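Local atomic coordinates of beta-mannosidase GH2 (Hypocrea lixii, PDB entry 4UOJ), a protein that probably hydrolyses terminal beta-D-mannose residues from the non-reducing ends of mannosides, as a secreted family 2 glycoside hydrolase. Residues 321-326 / 343-348; 406-411 / 437-442; 537-542 / 569-574; 595-600 / 680-685. All coordinates share one frame; numbering follows the deposited sequence.

Contact 1: residues 321-326 / 343-348. With NAG (2-acetamido-2-deoxy-beta-D-glucopyranose), chain S.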
# COMPACT_ATOMS: atom_id res chain seq x y z
N GLN A 321 0.82 17.13 -11.57
CA GLN A 321 1.81 16.09 -11.35
C GLN A 321 2.91 16.28 -12.38
O GLN A 321 3.14 15.41 -13.22
CB GLN A 321 1.16 14.69 -11.46
CG GLN A 321 0.25 14.34 -10.29
CD GLN A 321 -1.04 15.12 -10.29
OE1 GLN A 321 -1.81 15.09 -11.25
NE2 GLN A 321 -1.26 15.85 -9.21
N GLN A 322 3.56 17.44 -12.32
CA GLN A 322 4.61 17.83 -13.24
C GLN A 322 5.83 16.93 -13.09
O GLN A 322 6.41 16.82 -12.01
CB GLN A 322 4.98 19.32 -13.06
CG GLN A 322 6.02 19.85 -14.05
CD GLN A 322 5.54 19.91 -15.49
OE1 GLN A 322 6.07 19.23 -16.36
NE2 GLN A 322 4.56 20.75 -15.75
N LEU A 323 6.19 16.29 -14.20
CA LEU A 323 7.33 15.40 -14.27
C LEU A 323 8.29 15.85 -15.37
O LEU A 323 7.90 16.59 -16.26
CB LEU A 323 6.90 13.92 -14.44
CG LEU A 323 6.16 13.28 -13.25
CD1 LEU A 323 5.50 11.99 -13.67
CD2 LEU A 323 7.05 13.06 -12.04
N TYR A 324 9.55 15.43 -15.24
CA TYR A 324 10.62 15.78 -16.18
C TYR A 324 11.44 14.55 -16.48
O TYR A 324 11.61 13.70 -15.62
CB TYR A 324 11.52 16.88 -15.60
CG TYR A 324 10.88 18.24 -15.49
CD1 TYR A 324 10.97 19.16 -16.54
CD2 TYR A 324 10.22 18.63 -14.34
CE1 TYR A 324 10.38 20.42 -16.44
CE2 TYR A 324 9.64 19.89 -14.22
CZ TYR A 324 9.72 20.78 -15.27
OH TYR A 324 9.15 22.03 -15.16
N ASN A 325 11.93 14.47 -17.71
CA ASN A 325 12.81 13.38 -18.13
C ASN A 325 14.25 13.85 -18.11
O ASN A 325 14.64 14.71 -18.90
CB ASN A 325 12.43 12.87 -19.53
CG ASN A 325 11.33 11.82 -19.50
OD1 ASN A 325 10.55 11.75 -18.56
ND2 ASN A 325 11.27 11.02 -20.54
N ILE A 326 15.04 13.27 -17.22
CA ILE A 326 16.46 13.61 -17.09
C ILE A 326 17.33 12.53 -17.73
O ILE A 326 17.19 11.35 -17.42
CB ILE A 326 16.89 13.95 -15.63
CG1 ILE A 326 18.39 14.30 -15.55
CG2 ILE A 326 16.53 12.83 -14.65
CD1 ILE A 326 18.89 14.92 -14.25
N GLN A 343 18.65 7.29 -18.14
CA GLN A 343 17.47 8.12 -18.12
C GLN A 343 16.48 7.77 -17.01
O GLN A 343 16.19 6.63 -16.76
CB GLN A 343 16.74 8.05 -19.45
CG GLN A 343 15.83 9.22 -19.63
CD GLN A 343 14.42 8.83 -19.99
OE1 GLN A 343 14.11 8.65 -21.17
NE2 GLN A 343 13.54 8.74 -18.99
N ARG A 344 15.93 8.79 -16.39
CA ARG A 344 14.92 8.64 -15.33
C ARG A 344 13.89 9.74 -15.46
O ARG A 344 14.19 10.83 -15.92
CB ARG A 344 15.54 8.67 -13.92
CG ARG A 344 16.44 7.49 -13.56
CD ARG A 344 15.70 6.17 -13.47
NE ARG A 344 16.57 5.05 -13.06
CZ ARG A 344 17.29 4.31 -13.90
NH1 ARG A 344 17.28 4.58 -15.20
NH2 ARG A 344 18.04 3.31 -13.46
N ARG A 345 12.65 9.45 -15.04
CA ARG A 345 11.59 10.44 -14.97
C ARG A 345 11.52 10.89 -13.49
O ARG A 345 11.41 10.08 -12.56
CB ARG A 345 10.26 9.86 -15.47
CG ARG A 345 9.18 10.93 -15.66
CD ARG A 345 7.93 10.39 -16.32
NE ARG A 345 7.24 9.46 -15.46
CZ ARG A 345 6.11 8.85 -15.77
NH1 ARG A 345 5.53 9.09 -16.93
NH2 ARG A 345 5.55 8.02 -14.91
N VAL A 346 11.67 12.20 -13.30
CA VAL A 346 11.75 12.84 -11.98
C VAL A 346 10.73 13.96 -11.80
O VAL A 346 10.14 14.44 -12.77
CB VAL A 346 13.18 13.41 -11.73
CG1 VAL A 346 14.21 12.29 -11.68
CG2 VAL A 346 13.58 14.43 -12.81
N GLY A 347 10.59 14.40 -10.56
CA GLY A 347 9.74 15.51 -10.19
C GLY A 347 10.46 16.47 -9.28
O GLY A 347 11.34 16.07 -8.52
N PHE A 348 10.12 17.75 -9.38
CA PHE A 348 10.70 18.78 -8.51
C PHE A 348 9.68 19.06 -7.42
O PHE A 348 8.64 19.66 -7.66
CB PHE A 348 11.05 20.05 -9.30
CG PHE A 348 12.27 19.91 -10.18
CD1 PHE A 348 12.18 19.35 -11.46
CD2 PHE A 348 13.51 20.38 -9.74
CE1 PHE A 348 13.30 19.22 -12.26
CE2 PHE A 348 14.64 20.26 -10.55
CZ PHE A 348 14.54 19.69 -11.80
C1 NAG S . 10.12 10.25 -20.69
C2 NAG S . 9.56 9.95 -22.07
C3 NAG S . 8.52 8.84 -21.98
C4 NAG S . 9.07 7.64 -21.22
C5 NAG S . 9.66 8.06 -19.88
C6 NAG S . 10.28 6.85 -19.18
C7 NAG S . 9.63 12.01 -23.33
C8 NAG S . 8.87 13.19 -23.88
N2 NAG S . 8.92 11.14 -22.61
O3 NAG S . 8.15 8.47 -23.32
O4 NAG S . 8.02 6.69 -21.01
O5 NAG S . 10.66 9.05 -20.11
O6 NAG S . 10.81 7.28 -17.92
O7 NAG S . 10.86 11.88 -23.53
O HOH W 1 8.49 18.69 -11.23
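Tyr324 and Phe348 form an offset edge-to-face pair: the edge of Phe348 is turned to the face of Tyr324 with the planes at 89°, and Tyr324 CD2 lies 3.6 Å from Phe348 CD1. They sit on the packed side of an antiparallel beta hairpin, strands 324-331 and 340-346, in the immunoglobulin-like domain expected for family 2. With CG1 of Ile326 set opposite its backbone nitrogen (chi1 180°), the CG2 methyl is left to meet Val346 CG1 at 3.8 Å. Strands 227-237 and 252-261 cover this apolar face. Four backbone hydrogen bonds tie the strands, Tyr324 and Val346 exchanging one pair, Ile326 and Arg344 the other.

The other face is more polar and partly exposed at Gln343 and Arg345. Asn325 ND2 carries an N-acetylglucosamine through a covalent bond, and Gln343 NE2 reaches back to donate to the sugar O5 at 3.1 Å. Arg345 CG lies 3.3 Å from Asn325 OD1, while Leu323 CD1 rests over one face of the Arg345 guanidinium. Past the paired residues, one water accepts from Phe348 N and donates to Gln322 O. The chemistry implies a hairpin with its hydrophobic side buried in the sandwich and its polar side carrying the glycan, with Gln343 bonded to the sugar.

Contact 2: residues 406-411 / 437-442. With CD (cadmium ion), chain U.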
# COMPACT_ATOMS: atom_id res chain seq x y z
N ARG A 406 -5.56 -0.82 -12.67
CA ARG A 406 -6.95 -0.97 -12.20
C ARG A 406 -7.05 -0.69 -10.70
O ARG A 406 -8.02 -0.07 -10.24
CB ARG A 406 -7.53 -2.34 -12.53
CG ARG A 406 -7.88 -2.55 -14.00
CD ARG A 406 -8.76 -3.77 -14.20
NE ARG A 406 -8.14 -5.00 -13.74
CZ ARG A 406 -7.52 -5.87 -14.53
NH1 ARG A 406 -7.40 -5.64 -15.83
NH2 ARG A 406 -6.99 -6.97 -14.01
N LEU A 407 -6.04 -1.15 -9.94
CA LEU A 407 -5.95 -0.91 -8.49
C LEU A 407 -5.81 0.60 -8.23
O LEU A 407 -6.46 1.14 -7.34
CB LEU A 407 -4.77 -1.68 -7.90
CG LEU A 407 -4.55 -1.55 -6.37
CD1 LEU A 407 -4.08 -2.88 -5.79
CD2 LEU A 407 -3.50 -0.48 -6.04
N PHE A 408 -4.97 1.23 -9.01
CA PHE A 408 -4.77 2.66 -8.93
C PHE A 408 -5.98 3.50 -9.32
O PHE A 408 -6.13 4.55 -8.80
CB PHE A 408 -3.48 3.09 -9.63
CG PHE A 408 -2.29 3.06 -8.73
CD1 PHE A 408 -1.99 4.13 -7.95
CD2 PHE A 408 -1.51 1.92 -8.63
CE1 PHE A 408 -0.91 4.10 -7.11
CE2 PHE A 408 -0.44 1.88 -7.78
CZ PHE A 408 -0.14 2.97 -7.02
N ASP A 409 -6.79 3.04 -10.26
CA ASP A 409 -8.04 3.67 -10.56
C ASP A 409 -8.93 3.68 -9.33
O ASP A 409 -9.57 4.66 -9.03
CB ASP A 409 -8.78 2.94 -11.66
CG ASP A 409 -8.13 3.07 -12.99
OD1 ASP A 409 -7.33 3.94 -13.18
OD2 ASP A 409 -8.45 2.34 -13.91
N SER A 410 -8.97 2.57 -8.63
CA SER A 410 -9.72 2.44 -7.41
C SER A 410 -9.22 3.30 -6.27
O SER A 410 -9.99 3.68 -5.43
CB SER A 410 -9.76 0.99 -6.95
OG SER A 410 -10.42 0.21 -7.88
N VAL A 411 -7.92 3.49 -6.21
CA VAL A 411 -7.24 4.32 -5.21
C VAL A 411 -7.65 5.79 -5.42
O VAL A 411 -8.07 6.47 -4.47
CB VAL A 411 -5.70 4.09 -5.28
CG1 VAL A 411 -4.90 5.26 -4.71
CG2 VAL A 411 -5.32 2.79 -4.59
N ASP A 437 3.73 8.08 -9.64
CA ASP A 437 4.30 9.35 -10.06
C ASP A 437 3.36 10.09 -10.99
O ASP A 437 3.14 11.27 -10.82
CB ASP A 437 5.60 9.16 -10.85
CG ASP A 437 6.75 8.57 -10.06
OD1 ASP A 437 6.74 8.53 -8.83
OD2 ASP A 437 7.71 8.17 -10.70
N GLU A 438 2.84 9.38 -11.98
CA GLU A 438 1.97 9.96 -13.01
C GLU A 438 0.60 10.42 -12.47
O GLU A 438 0.05 11.41 -12.91
CB GLU A 438 1.89 9.11 -14.34
CG GLU A 438 1.60 7.57 -14.34
CD GLU A 438 2.10 6.86 -15.59
OE1 GLU A 438 2.77 7.53 -16.35
OE2 GLU A 438 1.89 5.66 -15.84
N ARG A 439 0.10 9.68 -11.51
CA ARG A 439 -1.24 9.80 -10.91
C ARG A 439 -1.29 10.73 -9.70
O ARG A 439 -2.37 11.24 -9.37
CB ARG A 439 -1.80 8.44 -10.54
CG ARG A 439 -2.24 7.64 -11.75
CD ARG A 439 -2.72 6.29 -11.30
NE ARG A 439 -3.04 5.40 -12.40
CZ ARG A 439 -4.26 5.05 -12.76
NH1 ARG A 439 -5.31 5.51 -12.09
NH2 ARG A 439 -4.43 4.22 -13.77
N GLY A 440 -0.15 10.93 -9.06
CA GLY A 440 -0.05 11.79 -7.91
C GLY A 440 -0.40 11.14 -6.59
O GLY A 440 -0.95 11.79 -5.71
N VAL A 441 -0.08 9.86 -6.45
CA VAL A 441 -0.35 9.14 -5.21
C VAL A 441 0.97 9.00 -4.48
O VAL A 441 1.90 8.37 -4.99
CB VAL A 441 -1.02 7.75 -5.45
CG1 VAL A 441 -1.31 7.04 -4.12
CG2 VAL A 441 -2.30 7.89 -6.27
N LEU A 442 1.06 9.60 -3.29
CA LEU A 442 2.26 9.52 -2.44
C LEU A 442 2.41 8.12 -1.90
O LEU A 442 1.42 7.52 -1.51
CB LEU A 442 2.22 10.54 -1.28
CG LEU A 442 2.50 11.97 -1.66
CD1 LEU A 442 2.02 12.88 -0.57
CD2 LEU A 442 3.98 12.22 -1.91
CD CD U . 2.64 5.07 -17.76
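Arg439 leaves its helix with CG beside the backbone N (chi1 -74°) and then runs extended to NE, which carries the guanidinium across to Asp409. The carboxylate of Asp409, also placed beside its own backbone N (chi1 -69°), swings back from a CB that points away. The resulting salt bridge is end-on, with both terminal nitrogens on one oxygen: Arg439 NH1 stands 2.8 Å and Arg439 NH2 3.0 Å from Asp409 OD1. The oxygen lies close to the guanidinium plane, but it is met differently by the two donors, on its anti side by NH1 and from above the carboxylate plane by NH2. Phe408 CB covers one face of the guanidinium, 3.6 Å from Arg439 NE. Glu412 and Asn405 take further bonds from the same guanidinium, and Gln919 binds the second oxygen of Asp409, so both charged groups have further partners. A methionine in place of Arg439 would probably leave Asp409 OD1 and Glu412 without their cationic mate.

Beside the bridge the contact is apolar. Val441 CB meets the edge of the Phe408 ring, 4.0 Å from Phe408 CE1, and Val441 CG2 lies the same distance from Val411 CG1. Gly440, with a positive phi of 84°, turns the chain out of the helix and toward strand 442-446. Glu438, the residue before Arg439, binds a cadmium ion through OE2 at 2.1 Å. The contact thus joins helix 401-413 to the C-terminal end of helix 430-439 on the outside of the (beta/alpha)8 barrel, where Leu419 of strand 418-421 touches Phe408, Val411 and Val441.

Contact 3: residues 537-542 / 569-574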
# COMPACT_ATOMS: atom_id res chain seq x y z
N CYS A 537 10.89 2.83 12.49
CA CYS A 537 9.74 1.93 12.39
C CYS A 537 8.45 2.70 12.09
O CYS A 537 8.40 3.93 12.26
CB CYS A 537 9.59 1.05 13.62
SG CYS A 537 9.40 1.98 15.15
N SER A 538 7.44 1.95 11.61
CA SER A 538 6.13 2.45 11.17
C SER A 538 5.31 3.17 12.26
O SER A 538 4.41 3.95 11.93
CB SER A 538 5.31 1.29 10.63
OG SER A 538 5.11 0.30 11.64
N ALA A 539 5.58 2.87 13.53
CA ALA A 539 4.86 3.48 14.64
C ALA A 539 5.76 3.68 15.86
O ALA A 539 6.31 2.71 16.41
CB ALA A 539 3.65 2.63 15.02
N ASN A 540 5.92 4.94 16.25
CA ASN A 540 6.74 5.36 17.38
C ASN A 540 6.31 6.74 17.88
O ASN A 540 5.49 7.39 17.25
CB ASN A 540 8.23 5.31 17.03
CG ASN A 540 8.61 6.19 15.88
OD1 ASN A 540 8.73 7.40 16.04
ND2 ASN A 540 8.83 5.60 14.71
N ASN A 541 6.88 7.16 19.02
CA ASN A 541 6.59 8.44 19.66
C ASN A 541 7.44 9.61 19.18
O ASN A 541 7.50 10.67 19.84
CB ASN A 541 6.68 8.29 21.19
CG ASN A 541 5.53 7.48 21.77
OD1 ASN A 541 4.40 7.51 21.27
ND2 ASN A 541 5.80 6.77 22.84
N GLY A 542 8.08 9.42 18.03
CA GLY A 542 8.94 10.43 17.42
C GLY A 542 10.36 10.46 17.95
O GLY A 542 10.78 9.58 18.71
N ASP A 569 1.78 8.18 15.64
CA ASP A 569 0.64 7.74 14.86
C ASP A 569 -0.12 6.67 15.63
O ASP A 569 0.38 6.15 16.62
CB ASP A 569 1.05 7.28 13.45
CG ASP A 569 2.07 6.13 13.40
OD1 ASP A 569 2.66 5.80 14.45
OD2 ASP A 569 2.29 5.59 12.29
N THR A 570 -1.34 6.36 15.19
CA THR A 570 -2.21 5.38 15.85
C THR A 570 -2.42 4.14 15.00
O THR A 570 -2.73 4.22 13.80
CB THR A 570 -3.53 6.01 16.39
OG1 THR A 570 -4.26 6.62 15.31
CG2 THR A 570 -3.25 7.05 17.46
N ASP A 571 -2.26 3.00 15.65
CA ASP A 571 -2.23 1.67 15.05
C ASP A 571 -3.20 0.88 15.87
O ASP A 571 -2.80 0.19 16.79
CB ASP A 571 -0.80 1.12 15.19
CG ASP A 571 -0.50 -0.09 14.29
OD1 ASP A 571 -1.25 -1.06 14.25
OD2 ASP A 571 0.55 -0.11 13.65
N PHE A 572 -4.48 1.05 15.55
CA PHE A 572 -5.59 0.61 16.39
C PHE A 572 -6.58 -0.45 15.85
O PHE A 572 -7.23 -0.27 14.86
CB PHE A 572 -6.33 1.87 16.85
CG PHE A 572 -7.68 1.62 17.46
CD1 PHE A 572 -8.80 1.61 16.69
CD2 PHE A 572 -7.83 1.42 18.83
CE1 PHE A 572 -10.04 1.41 17.25
CE2 PHE A 572 -9.06 1.21 19.40
CZ PHE A 572 -10.17 1.21 18.60
N TYR A 573 -6.70 -1.55 16.59
CA TYR A 573 -7.67 -2.61 16.34
C TYR A 573 -8.29 -2.99 17.66
O TYR A 573 -7.59 -3.26 18.59
CB TYR A 573 -6.99 -3.84 15.78
CG TYR A 573 -6.21 -3.58 14.55
CD1 TYR A 573 -4.91 -3.18 14.63
CD2 TYR A 573 -6.76 -3.73 13.31
CE1 TYR A 573 -4.17 -2.93 13.51
CE2 TYR A 573 -6.04 -3.50 12.18
CZ TYR A 573 -4.75 -3.10 12.27
OH TYR A 573 -4.01 -2.84 11.14
N ASN A 574 -9.60 -3.02 17.71
CA ASN A 574 -10.35 -3.45 18.88
C ASN A 574 -11.48 -4.30 18.33
O ASN A 574 -12.33 -3.81 17.59
CB ASN A 574 -10.87 -2.26 19.71
CG ASN A 574 -11.50 -2.65 21.03
OD1 ASN A 574 -11.91 -3.79 21.25
ND2 ASN A 574 -11.60 -1.70 21.93
O HOH W 2 2.47 0.13 11.94
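Ser538 OG is gripped by a water at 2.7 Å and by the backbone N of Glu489, and the same water reaches Asp571 OD2 at 2.6 Å. The water thereby bridges two parts of the (beta/alpha)8 barrel: the loop that follows strand 534-535 and strand 569-572. Asp571 itself lies close to the carboxylates of Glu489 and Glu594, a cluster of acidic groups consistent with the active-site end of the barrel in family 2 enzymes.

The direct contact is made by Asp569. Its CG sits between the backbone N and the carbonyl carbon (chi1 59°), which lifts the carboxylate over to the loop. There Asp569 OD1 presses against Ala539, 3.2 Å from CA and 3.4 Å from CB, while Asp569 OD2 comes within 2.7 Å of Ser538 O. Trp373 and Trp444 touch the same aspartate. An alanine here would remove the carboxylate, probably opening a gap beside Ala539 and leaving the Ser538 carbonyl without its close neighbour.

Beyond Ala539 the loop bends in an Asx turn at Asn540, whose side-chain ND2 is hydrogen-bonded to Ser535 OG. The side-chain oxygen, Asn540 OD1, accepts from Gly542 N at 2.9 Å, in the carbonyl plane and on a lone pair.

Contact 4: residues 595-600 / 680-685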
# COMPACT_ATOMS: atom_id res chain seq x y z
N PHE A 595 -5.82 0.72 11.07
CA PHE A 595 -7.11 0.49 11.73
C PHE A 595 -7.99 -0.36 10.85
O PHE A 595 -7.96 -0.23 9.63
CB PHE A 595 -7.84 1.78 12.18
CG PHE A 595 -8.22 2.74 11.07
CD1 PHE A 595 -7.30 3.66 10.56
CD2 PHE A 595 -9.50 2.76 10.57
CE1 PHE A 595 -7.64 4.54 9.56
CE2 PHE A 595 -9.85 3.65 9.56
CZ PHE A 595 -8.92 4.55 9.07
N GLY A 596 -8.77 -1.23 11.47
CA GLY A 596 -9.65 -2.10 10.71
C GLY A 596 -10.31 -3.24 11.44
O GLY A 596 -10.08 -3.46 12.64
N PHE A 597 -11.13 -3.98 10.68
CA PHE A 597 -11.92 -5.13 11.09
C PHE A 597 -12.14 -5.98 9.82
O PHE A 597 -12.29 -5.42 8.73
CB PHE A 597 -13.29 -4.66 11.64
CG PHE A 597 -14.04 -5.66 12.47
CD1 PHE A 597 -14.87 -6.60 11.87
CD2 PHE A 597 -13.93 -5.66 13.86
CE1 PHE A 597 -15.57 -7.53 12.64
CE2 PHE A 597 -14.62 -6.59 14.64
CZ PHE A 597 -15.43 -7.53 14.02
N ILE A 598 -12.15 -7.31 9.96
CA ILE A 598 -12.28 -8.20 8.80
C ILE A 598 -13.70 -8.27 8.27
O ILE A 598 -14.66 -8.06 9.02
CB ILE A 598 -11.69 -9.62 9.02
CG1 ILE A 598 -12.48 -10.44 10.06
CG2 ILE A 598 -10.19 -9.54 9.34
CD1 ILE A 598 -12.21 -11.97 10.03
N SER A 599 -13.83 -8.63 6.99
CA SER A 599 -15.12 -8.88 6.36
C SER A 599 -14.97 -9.94 5.30
O SER A 599 -13.87 -10.16 4.80
CB SER A 599 -15.71 -7.60 5.75
OG SER A 599 -15.08 -7.23 4.53
N MET A 600 -16.06 -10.61 4.99
CA MET A 600 -16.07 -11.64 3.96
C MET A 600 -15.99 -11.02 2.57
O MET A 600 -16.61 -9.99 2.32
CB MET A 600 -17.39 -12.43 4.05
CG MET A 600 -17.44 -13.41 5.20
SD MET A 600 -16.47 -14.86 4.81
CE MET A 600 -17.16 -16.02 5.95
N ALA A 680 -17.65 -1.40 6.64
CA ALA A 680 -17.79 -0.08 6.00
C ALA A 680 -18.17 1.02 7.00
O ALA A 680 -17.49 2.05 7.07
CB ALA A 680 -18.81 -0.15 4.86
N ASP A 681 -19.23 0.79 7.75
CA ASP A 681 -19.74 1.71 8.72
C ASP A 681 -18.77 1.97 9.84
O ASP A 681 -18.70 3.05 10.35
CB ASP A 681 -21.04 1.18 9.30
CG ASP A 681 -22.23 1.52 8.47
OD1 ASP A 681 -22.11 2.24 7.48
OD2 ASP A 681 -23.32 1.03 8.80
N MET A 682 -18.08 0.95 10.26
CA MET A 682 -17.10 1.11 11.28
C MET A 682 -15.93 2.00 10.89
O MET A 682 -15.53 2.85 11.65
CB MET A 682 -16.58 -0.24 11.69
CG MET A 682 -16.30 -0.33 13.17
SD MET A 682 -14.65 -0.89 13.53
CE MET A 682 -14.96 -2.29 14.51
N TYR A 683 -15.38 1.78 9.71
CA TYR A 683 -14.28 2.56 9.21
C TYR A 683 -14.68 4.00 9.03
O TYR A 683 -13.91 4.88 9.29
CB TYR A 683 -13.82 2.04 7.86
CG TYR A 683 -12.97 0.81 7.85
CD1 TYR A 683 -13.31 -0.29 8.57
CD2 TYR A 683 -11.87 0.74 7.07
CE1 TYR A 683 -12.55 -1.44 8.53
CE2 TYR A 683 -11.11 -0.39 7.03
CZ TYR A 683 -11.46 -1.49 7.75
OH TYR A 683 -10.72 -2.62 7.71
N LYS A 684 -15.90 4.20 8.55
CA LYS A 684 -16.51 5.52 8.38
C LYS A 684 -16.51 6.25 9.74
O LYS A 684 -16.09 7.39 9.81
CB LYS A 684 -17.94 5.37 7.84
CG LYS A 684 -18.73 6.67 7.73
CD LYS A 684 -20.22 6.39 7.66
CE LYS A 684 -21.06 7.65 7.69
NZ LYS A 684 -22.50 7.35 7.44
N SER A 685 -16.96 5.57 10.79
CA SER A 685 -17.02 6.08 12.15
C SER A 685 -15.64 6.50 12.63
O SER A 685 -15.48 7.54 13.27
CB SER A 685 -17.62 5.03 13.09
OG SER A 685 -17.61 5.46 14.45
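The rings of Phe595 and Tyr683 approach each other obliquely, with centroids 5.9 Å apart and planes at 53°, and their nearest atoms are Phe595 CE2 and Tyr683 CD2 at 4.3 Å. Each phenylalanine of the loop also has an edge-to-face partner elsewhere on helix 664-692: Tyr690 for Phe595, Phe678 for Phe597. Against the Phe597 ring comes the methyl end of Met682, its CE 3.6 Å from Phe597 CD2 at an oblique position. The two side chains cross at about a right angle, the Phe597 ring swung out beside its own carbonyl carbon (chi1 -162°) and the methionine bent at both chi2 and chi3.

Between these apolar contacts lies a polar one. Tyr683 OH accepts from Phe597 N over 3.3 Å in a fairly straight bond, with 159° at the hydrogen, and it is also hydrogen-bonded to the carbonyl oxygen of Trp706. The buried hydroxyl therefore links two backbone segments and is well satisfied, and this pairing probably helps to hold the ring end in place. Gly596 CA lies 3.2 Å from Tyr683 OH, so close that a side chain on this nearly fully extended residue would run into the hydroxyl.

The loop leaves barrel strand 591-595 and runs against the long helix 664-692, from which Met682 points at the loop and Tyr683 reaches it with its hydroxyl end. Helix 638-655 packs on Phe597 through Ala651, and helix 728-736 touches Tyr683 through Leu729. Trp706, just past strand 702-705, joins the neighbouring barrel strand to the same site.

How the contacts relate
The four contacts follow one another along the chain without overlap. Contact 1 belongs to the immunoglobulin-like domain; the other three belong to the (beta/alpha)8 barrel. Contacts 1 and 2 have centres 17 Å apart and join the two domains, with Arg345 in a salt bridge to Glu438 and Gln321 packed on Gly440. Contacts 3 and 4, centres 18 Å apart, share the adjacent parallel strands 569-572 and 591-595, where Tyr573 packs against Phe595 and Gly596. Contacts 1 and 4 lie on opposite sides of the chain's centre, 38 Å between centres. The immunoglobulin-like domain is thus tied to the barrel's outer helices, well away from the acidic barrel end near contact 3.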